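Local coordinates for protein branched-chain-amino-acid aminotransferase (Pseudomonas aeruginosa, PDB 6NST) that probably catalyses reversible transfer of the amino group between leucine, isoleucine or valine and 2-oxoglutarate, with pyridoxal 5'-phosphate as its cofactor, at residues A[134-139]-A[260-265]; A[141-146]-A[178-183]; A[196-201]-A[252-257]. The protein carries 1 engineered substitution. All coordinates share one frame; numbering follows the deposited sequence.

Contact 1. Residues A[134-139]-A[260-265]; sequences EALQQG and EVTPIR
Leu136 and Pro263 meet where the short, weakly bonded helix 134-138 lies across strand 262-265, with 6.2 Å between the axes at their closest and 64° between the chain directions. The helix presents carbonyl oxygens to the strand, and the proline ring packs against them: CD of Pro263 sits 3.4 Å from O of Leu136, with CG beside it. The compact ring makes van der Waals and weak C-H contacts there; with no backbone N-H to offer, it leaves Leu136 O to Gln285 NE2. Leu136 starts out pointing away, but CG anti to the backbone N (chi1 -167°) brings the branch back, and CD1 rests 3.4 Å from O of Val261. Thr262 turns its methyl CG2 to O of Ala135, while its OG1 is hydrogen-bonded to Ala259 O. At the helix end Gly139 adopts a positive phi; a side chain there would collide with CB of Arg265 and with the carbonyl before it. Its CA makes a C-H...O contact of 3.3 Å to Pro263 O. Arg265 runs its extended chain past this glycine; Gly139 O, in plane at the guanidinium edge, takes a weak hydrogen bond of 3.4 Å from Arg265 NE. Beyond the pair, Gln285 of helix 279-292 also gives NE2 to Val261 O, and Phe289 packs on Leu136; strand 262-267 pairs with strand 140-145 through Ile140 and with strand 251-256 through Ala252 and Phe254.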
# COMPACT_ATOMS: atom_id res chain seq x y z
N GLU A 134 9.63 -35.21 17.83
CA GLU A 134 10.59 -35.33 16.74
C GLU A 134 10.81 -34.00 16.04
O GLU A 134 11.92 -33.70 15.59
CB GLU A 134 10.13 -36.39 15.74
CG GLU A 134 9.87 -37.76 16.35
CD GLU A 134 11.14 -38.45 16.81
OE1 GLU A 134 12.23 -38.07 16.34
OE2 GLU A 134 11.05 -39.37 17.65
N ALA A 135 9.75 -33.19 15.93
CA ALA A 135 9.87 -31.86 15.36
C ALA A 135 10.58 -30.88 16.28
O ALA A 135 10.96 -29.79 15.83
CB ALA A 135 8.48 -31.32 15.01
N LEU A 136 10.78 -31.24 17.55
CA LEU A 136 11.38 -30.33 18.51
C LEU A 136 12.90 -30.35 18.47
O LEU A 136 13.54 -29.41 18.97
CB LEU A 136 10.89 -30.68 19.92
CG LEU A 136 11.12 -29.71 21.07
CD1 LEU A 136 10.52 -28.34 20.78
CD2 LEU A 136 10.53 -30.30 22.34
N GLN A 137 13.50 -31.39 17.89
CA GLN A 137 14.95 -31.52 17.85
C GLN A 137 15.51 -31.72 16.45
O GLN A 137 16.74 -31.77 16.29
CB GLN A 137 15.41 -32.69 18.74
CG GLN A 137 15.01 -32.54 20.21
CD GLN A 137 15.46 -33.70 21.06
OE1 GLN A 137 15.92 -34.72 20.55
NE2 GLN A 137 15.34 -33.55 22.38
N GLN A 138 14.66 -31.83 15.43
CA GLN A 138 15.12 -32.06 14.06
C GLN A 138 14.70 -30.98 13.07
O GLN A 138 15.33 -30.86 12.02
CB GLN A 138 14.62 -33.42 13.56
CG GLN A 138 15.15 -34.59 14.37
CD GLN A 138 14.45 -35.90 14.04
OE1 GLN A 138 13.45 -35.92 13.33
NE2 GLN A 138 14.97 -37.00 14.57
N GLY A 139 13.67 -30.21 13.37
CA GLY A 139 13.27 -29.14 12.48
C GLY A 139 11.98 -29.47 11.75
O GLY A 139 11.67 -30.64 11.46
N GLU A 260 7.30 -23.49 22.22
CA GLU A 260 8.56 -23.33 22.93
C GLU A 260 9.64 -22.79 21.99
O GLU A 260 9.58 -21.63 21.59
CB GLU A 260 8.99 -24.65 23.57
CG GLU A 260 7.83 -25.36 24.27
CD GLU A 260 8.27 -26.55 25.09
OE1 GLU A 260 8.91 -26.35 26.14
OE2 GLU A 260 7.97 -27.69 24.68
N VAL A 261 10.61 -23.62 21.63
CA VAL A 261 11.62 -23.28 20.63
C VAL A 261 11.61 -24.41 19.61
O VAL A 261 12.11 -25.51 19.89
CB VAL A 261 13.02 -23.09 21.23
CG1 VAL A 261 14.02 -22.75 20.14
CG2 VAL A 261 13.00 -22.01 22.30
N THR A 262 11.04 -24.16 18.44
CA THR A 262 10.93 -25.17 17.39
C THR A 262 11.87 -24.83 16.25
O THR A 262 11.67 -23.79 15.58
CB THR A 262 9.49 -25.28 16.89
OG1 THR A 262 8.65 -25.71 17.97
CG2 THR A 262 9.40 -26.28 15.75
N PRO A 263 12.89 -25.63 15.97
CA PRO A 263 13.80 -25.32 14.87
C PRO A 263 13.11 -25.41 13.52
O PRO A 263 12.12 -26.12 13.35
CB PRO A 263 14.90 -26.38 15.00
CG PRO A 263 14.79 -26.89 16.41
CD PRO A 263 13.34 -26.80 16.75
N ILE A 264 13.65 -24.67 12.56
CA ILE A 264 13.14 -24.63 11.19
C ILE A 264 14.25 -25.11 10.27
O ILE A 264 15.30 -24.46 10.17
CB ILE A 264 12.68 -23.22 10.79
CG1 ILE A 264 11.56 -22.73 11.71
CG2 ILE A 264 12.25 -23.20 9.34
CD1 ILE A 264 11.26 -21.25 11.56
N ARG A 265 14.03 -26.23 9.60
CA ARG A 265 15.05 -26.78 8.72
C ARG A 265 14.86 -26.42 7.26
O ARG A 265 15.83 -26.47 6.49
CB ARG A 265 15.11 -28.31 8.86
CG ARG A 265 13.84 -29.02 8.45
CD ARG A 265 14.02 -30.53 8.54
NE ARG A 265 12.78 -31.24 8.25
CZ ARG A 265 12.41 -31.62 7.04
NH1 ARG A 265 13.18 -31.37 5.99
NH2 ARG A 265 11.26 -32.27 6.87

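Contact 2. Residues A[141-146]-A[178-183]; sequences KVRTSS and GGADEA
The backbone of Lys141 is held by both the backbone and the carboxylate of Asp181. Lys141 N gives a nearly straight bond to Asp181 OD2 (3.0 Å, 167° at the hydrogen), meeting the carboxylate from above its plane. In return Lys141 O accepts two N-H groups: Asp181 N at 2.9 Å, well above the carbonyl plane, and Glu182 N at 3.2 Å, almost in line with the C=O. One residue on, Glu182 O takes Arg143 N at 3.1 Å, the parallel-sheet bond. Ala183 N is satisfied locally by Glu182 OE1, on the anti side of that carboxylate. The Lys141 chain bends at chi3 (56°) and brings NZ back over the glycines, where it makes a weak bond to Gly179 O and a 2.6 Å bond to a water that donates to Gly178 O. Ending in a donor, the long, flexible lysine reaches one carbonyl directly, though weakly, and the other through water, at a helix end whose dipole would favour a positive charge. Arg143 lays CG on Ala180 CB at 3.6 Å, a small methyl that admits the aliphatic stem; its NH2 and NH1 go to Glu174 O and Ser177 OG of the second subunit. Gly179, with positive phi, closes helix 166-177 in a Schellman motif, and the chain then enters strand 182-186 parallel to strand 140-145: a beta-alpha-beta crossover within the mixed sheet.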
# COMPACT_ATOMS: atom_id res chain seq x y z
N LYS A 141 9.08 -28.32 8.52
CA LYS A 141 8.95 -27.73 7.19
C LYS A 141 8.06 -26.50 7.26
O LYS A 141 7.02 -26.51 7.93
CB LYS A 141 8.37 -28.73 6.19
CG LYS A 141 9.30 -29.86 5.79
CD LYS A 141 8.62 -30.78 4.78
CE LYS A 141 8.14 -30.00 3.56
NZ LYS A 141 7.48 -30.87 2.55
N VAL A 142 8.46 -25.44 6.56
CA VAL A 142 7.75 -24.17 6.59
C VAL A 142 7.49 -23.71 5.16
O VAL A 142 8.40 -23.73 4.33
CB VAL A 142 8.54 -23.10 7.38
CG1 VAL A 142 7.85 -21.75 7.28
CG2 VAL A 142 8.69 -23.52 8.83
N ARG A 143 6.26 -23.31 4.89
CA ARG A 143 5.89 -22.69 3.62
C ARG A 143 5.39 -21.28 3.89
O ARG A 143 4.61 -21.06 4.82
CB ARG A 143 4.81 -23.50 2.90
CG ARG A 143 5.30 -24.83 2.34
CD ARG A 143 4.18 -25.61 1.69
NE ARG A 143 3.67 -24.97 0.49
CZ ARG A 143 4.24 -25.08 -0.71
NH1 ARG A 143 5.34 -25.81 -0.86
NH2 ARG A 143 3.72 -24.45 -1.76
N THR A 144 5.84 -20.33 3.08
CA THR A 144 5.37 -18.95 3.21
C THR A 144 3.89 -18.88 2.86
O THR A 144 3.47 -19.39 1.81
CB THR A 144 6.18 -18.02 2.32
OG1 THR A 144 7.57 -18.12 2.65
CG2 THR A 144 5.73 -16.58 2.51
N SER A 145 3.11 -18.25 3.73
CA SER A 145 1.67 -18.19 3.54
C SER A 145 1.30 -17.21 2.43
O SER A 145 1.88 -16.12 2.32
CB SER A 145 0.98 -17.77 4.84
OG SER A 145 -0.40 -17.55 4.64
N SER A 146 0.33 -17.60 1.61
CA SER A 146 -0.24 -16.70 0.61
C SER A 146 -1.24 -15.73 1.22
O SER A 146 -1.66 -14.79 0.54
CB SER A 146 -0.91 -17.49 -0.51
OG SER A 146 -2.09 -18.13 -0.05
N GLY A 178 -0.10 -28.03 1.79
CA GLY A 178 1.05 -27.97 0.91
C GLY A 178 2.20 -28.88 1.30
O GLY A 178 3.24 -28.87 0.63
N GLY A 179 2.04 -29.66 2.37
CA GLY A 179 3.06 -30.59 2.80
C GLY A 179 3.94 -30.13 3.94
O GLY A 179 4.81 -30.89 4.37
N ALA A 180 3.72 -28.93 4.46
CA ALA A 180 4.56 -28.37 5.51
C ALA A 180 3.89 -28.52 6.88
O ALA A 180 2.75 -28.98 7.00
CB ALA A 180 4.85 -26.89 5.24
N ASP A 181 4.63 -28.13 7.91
CA ASP A 181 4.14 -28.15 9.28
C ASP A 181 3.69 -26.79 9.77
O ASP A 181 2.85 -26.72 10.68
CB ASP A 181 5.23 -28.68 10.23
CG ASP A 181 5.79 -30.00 9.78
OD1 ASP A 181 4.99 -30.90 9.46
OD2 ASP A 181 7.03 -30.13 9.73
N GLU A 182 4.22 -25.72 9.21
CA GLU A 182 3.91 -24.38 9.69
C GLU A 182 4.00 -23.41 8.52
O GLU A 182 4.62 -23.70 7.49
CB GLU A 182 4.84 -23.97 10.83
CG GLU A 182 4.39 -22.77 11.65
CD GLU A 182 2.94 -22.88 12.10
OE1 GLU A 182 2.05 -22.45 11.34
OE2 GLU A 182 2.70 -23.39 13.21
N ALA A 183 3.36 -22.26 8.68
CA ALA A 183 3.39 -21.19 7.70
C ALA A 183 4.26 -20.05 8.22
O ALA A 183 4.42 -19.87 9.43
CB ALA A 183 1.98 -20.68 7.38
O HOH W 1 5.80 -29.42 1.27

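Contact 3. Residues A[196-201]-A[252-257]; sequences SGENIF and AFFTGT. With SO4 (sulfate ion), chain G.
Phe201 and Phe253 lie side by side on one face of the sheet with their ring planes only 5° apart, yet slid so far, at 5.1 Å between centroids, that they barely overlap. What covers the Phe253 face is instead CB of Phe201, 3.7 Å from the ring centroid in a CH-pi contact. Phe253 makes this possible by placing CG between the backbone N and the carbonyl carbon (chi1 59°), which swings the ring under its neighbour. Thr255 crosses Phe201 at about a right angle: OG1 approaches the ring edge near its plane, 3.4 Å from CE1 of Phe201, and CG2 packs beside it, a branched side chain that sets one polar and one apolar arm against the ring. These are partners in an antiparallel ladder of strands 199-204 and 251-256, with Asn199-Thr255 and Phe201-Phe253 as hydrogen-bonded pairs and Ile200-Phe254 as the non-hydrogen-bonded pair between them, in the mixed sheet of the class IV aminotransferase fold. On the opposite face CD1 of Ile200 lies 3.7 Å from CE1 of Phe254, and OE1 of Glu198 stands 4.1 Å above the plane of the Phe254 ring, over its centre, with carboxylate and ring planes 37° apart. Asn199 lies near the probable cofactor site: its side chain is about 9 Å from that of Lys160, to which no cofactor is attached in this structure. ND2 is hydrogen-bonded to Leu217 O, while a water lies 2.6 Å from OD1 of Asn199, able to donate to it, with other acceptors also within reach. Farther along, Thr257 N donates to O2 of a sulfate, probably from the crystallisation liquor, at 3.1 Å. Arg61, Ile220 and Thr221 also bind this ion, consistent with the position of the cofactor's phosphate in relatives.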
# COMPACT_ATOMS: atom_id res chain seq x y z
N SER A 196 2.34 -18.79 12.01
CA SER A 196 0.90 -18.74 12.20
C SER A 196 0.54 -18.38 13.64
O SER A 196 -0.48 -17.72 13.88
CB SER A 196 0.26 -20.07 11.81
OG SER A 196 -1.14 -20.06 12.04
N GLY A 197 1.35 -18.80 14.60
CA GLY A 197 1.14 -18.46 15.99
C GLY A 197 2.43 -18.43 16.78
O GLY A 197 2.41 -18.60 18.01
N GLU A 198 3.55 -18.23 16.10
CA GLU A 198 4.86 -18.21 16.73
C GLU A 198 5.67 -17.05 16.17
O GLU A 198 5.53 -16.68 15.00
CB GLU A 198 5.65 -19.51 16.51
CG GLU A 198 4.86 -20.79 16.74
CD GLU A 198 4.06 -21.21 15.52
OE1 GLU A 198 4.21 -20.57 14.45
OE2 GLU A 198 3.29 -22.19 15.63
N ASN A 199 6.52 -16.47 17.02
CA ASN A 199 7.51 -15.52 16.54
C ASN A 199 8.68 -16.27 15.91
O ASN A 199 9.01 -17.39 16.31
CB ASN A 199 8.01 -14.63 17.69
CG ASN A 199 6.98 -13.61 18.13
OD1 ASN A 199 6.21 -13.85 19.06
ND2 ASN A 199 6.96 -12.47 17.46
N ILE A 200 9.30 -15.65 14.91
CA ILE A 200 10.33 -16.30 14.11
C ILE A 200 11.66 -15.61 14.35
O ILE A 200 11.73 -14.39 14.55
CB ILE A 200 9.96 -16.30 12.61
CG1 ILE A 200 10.93 -17.18 11.81
CG2 ILE A 200 9.92 -14.88 12.05
CD1 ILE A 200 10.45 -17.51 10.41
N PHE A 201 12.73 -16.41 14.37
CA PHE A 201 14.09 -15.93 14.52
C PHE A 201 14.96 -16.56 13.44
O PHE A 201 14.70 -17.68 12.99
CB PHE A 201 14.68 -16.28 15.90
CG PHE A 201 14.07 -15.53 17.05
CD1 PHE A 201 12.80 -15.84 17.52
CD2 PHE A 201 14.78 -14.52 17.68
CE1 PHE A 201 12.25 -15.15 18.58
CE2 PHE A 201 14.23 -13.82 18.74
CZ PHE A 201 12.97 -14.14 19.19
N ALA A 252 17.24 -21.02 11.87
CA ALA A 252 15.93 -20.40 11.98
C ALA A 252 15.09 -21.21 12.96
O ALA A 252 15.18 -22.44 12.96
CB ALA A 252 15.22 -20.30 10.63
N PHE A 253 14.29 -20.53 13.77
CA PHE A 253 13.40 -21.25 14.67
C PHE A 253 12.19 -20.40 15.01
O PHE A 253 12.15 -19.19 14.75
CB PHE A 253 14.12 -21.69 15.96
CG PHE A 253 14.72 -20.57 16.76
CD1 PHE A 253 13.98 -19.93 17.75
CD2 PHE A 253 16.02 -20.16 16.54
CE1 PHE A 253 14.54 -18.91 18.49
CE2 PHE A 253 16.58 -19.13 17.28
CZ PHE A 253 15.84 -18.51 18.26
N PHE A 254 11.19 -21.06 15.58
CA PHE A 254 9.96 -20.44 16.05
C PHE A 254 9.96 -20.41 17.58
O PHE A 254 10.50 -21.30 18.23
CB PHE A 254 8.73 -21.22 15.56
CG PHE A 254 8.36 -20.93 14.13
CD1 PHE A 254 8.26 -19.63 13.67
CD2 PHE A 254 8.09 -21.97 13.26
CE1 PHE A 254 7.90 -19.37 12.36
CE2 PHE A 254 7.74 -21.72 11.94
CZ PHE A 254 7.64 -20.41 11.50
N THR A 255 9.33 -19.37 18.13
CA THR A 255 9.12 -19.27 19.57
C THR A 255 7.65 -19.04 19.85
O THR A 255 6.97 -18.30 19.13
CB THR A 255 9.94 -18.14 20.20
OG1 THR A 255 9.54 -16.88 19.64
CG2 THR A 255 11.43 -18.35 19.96
N GLY A 256 7.16 -19.68 20.90
CA GLY A 256 5.77 -19.54 21.30
C GLY A 256 5.53 -20.30 22.58
O GLY A 256 6.33 -21.14 22.99
N THR A 257 4.40 -19.99 23.22
CA THR A 257 4.06 -20.68 24.46
C THR A 257 3.85 -22.17 24.23
O THR A 257 4.32 -23.00 25.02
CB THR A 257 2.81 -20.06 25.08
OG1 THR A 257 3.06 -18.69 25.41
CG2 THR A 257 2.42 -20.80 26.35
S SO4 G . 3.56 -16.30 22.98
O1 SO4 G . 3.29 -15.15 23.84
O2 SO4 G . 2.67 -17.40 23.35
O3 SO4 G . 3.33 -15.94 21.58
O4 SO4 G . 4.95 -16.72 23.16
O HOH W 2 6.87 -15.69 20.72

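In the fold
All three contacts reach one mixed sheet, contact 1 by way of a helix packed against it; strand 262-267 lies between strands 140-145 and 251-256. Contact 1 encloses the other two along the chain, contact 2 closing before contact 3 opens. The centres lie about 10 Å apart for contacts 1 and 3, about 13 Å for 2 and 3, and about 14 Å for 1 and 2. Ile264, Val142 and Phe254 pack together where the three converge. Glu182 OE2 and Glu198 OE2 approach to 2.8 Å, perhaps sharing a proton. The shared sheet connects a region touching the second subunit, at contact 2, with contact 3, whose strand 251-256 leads into the sulfate site near the probable cofactor lysine.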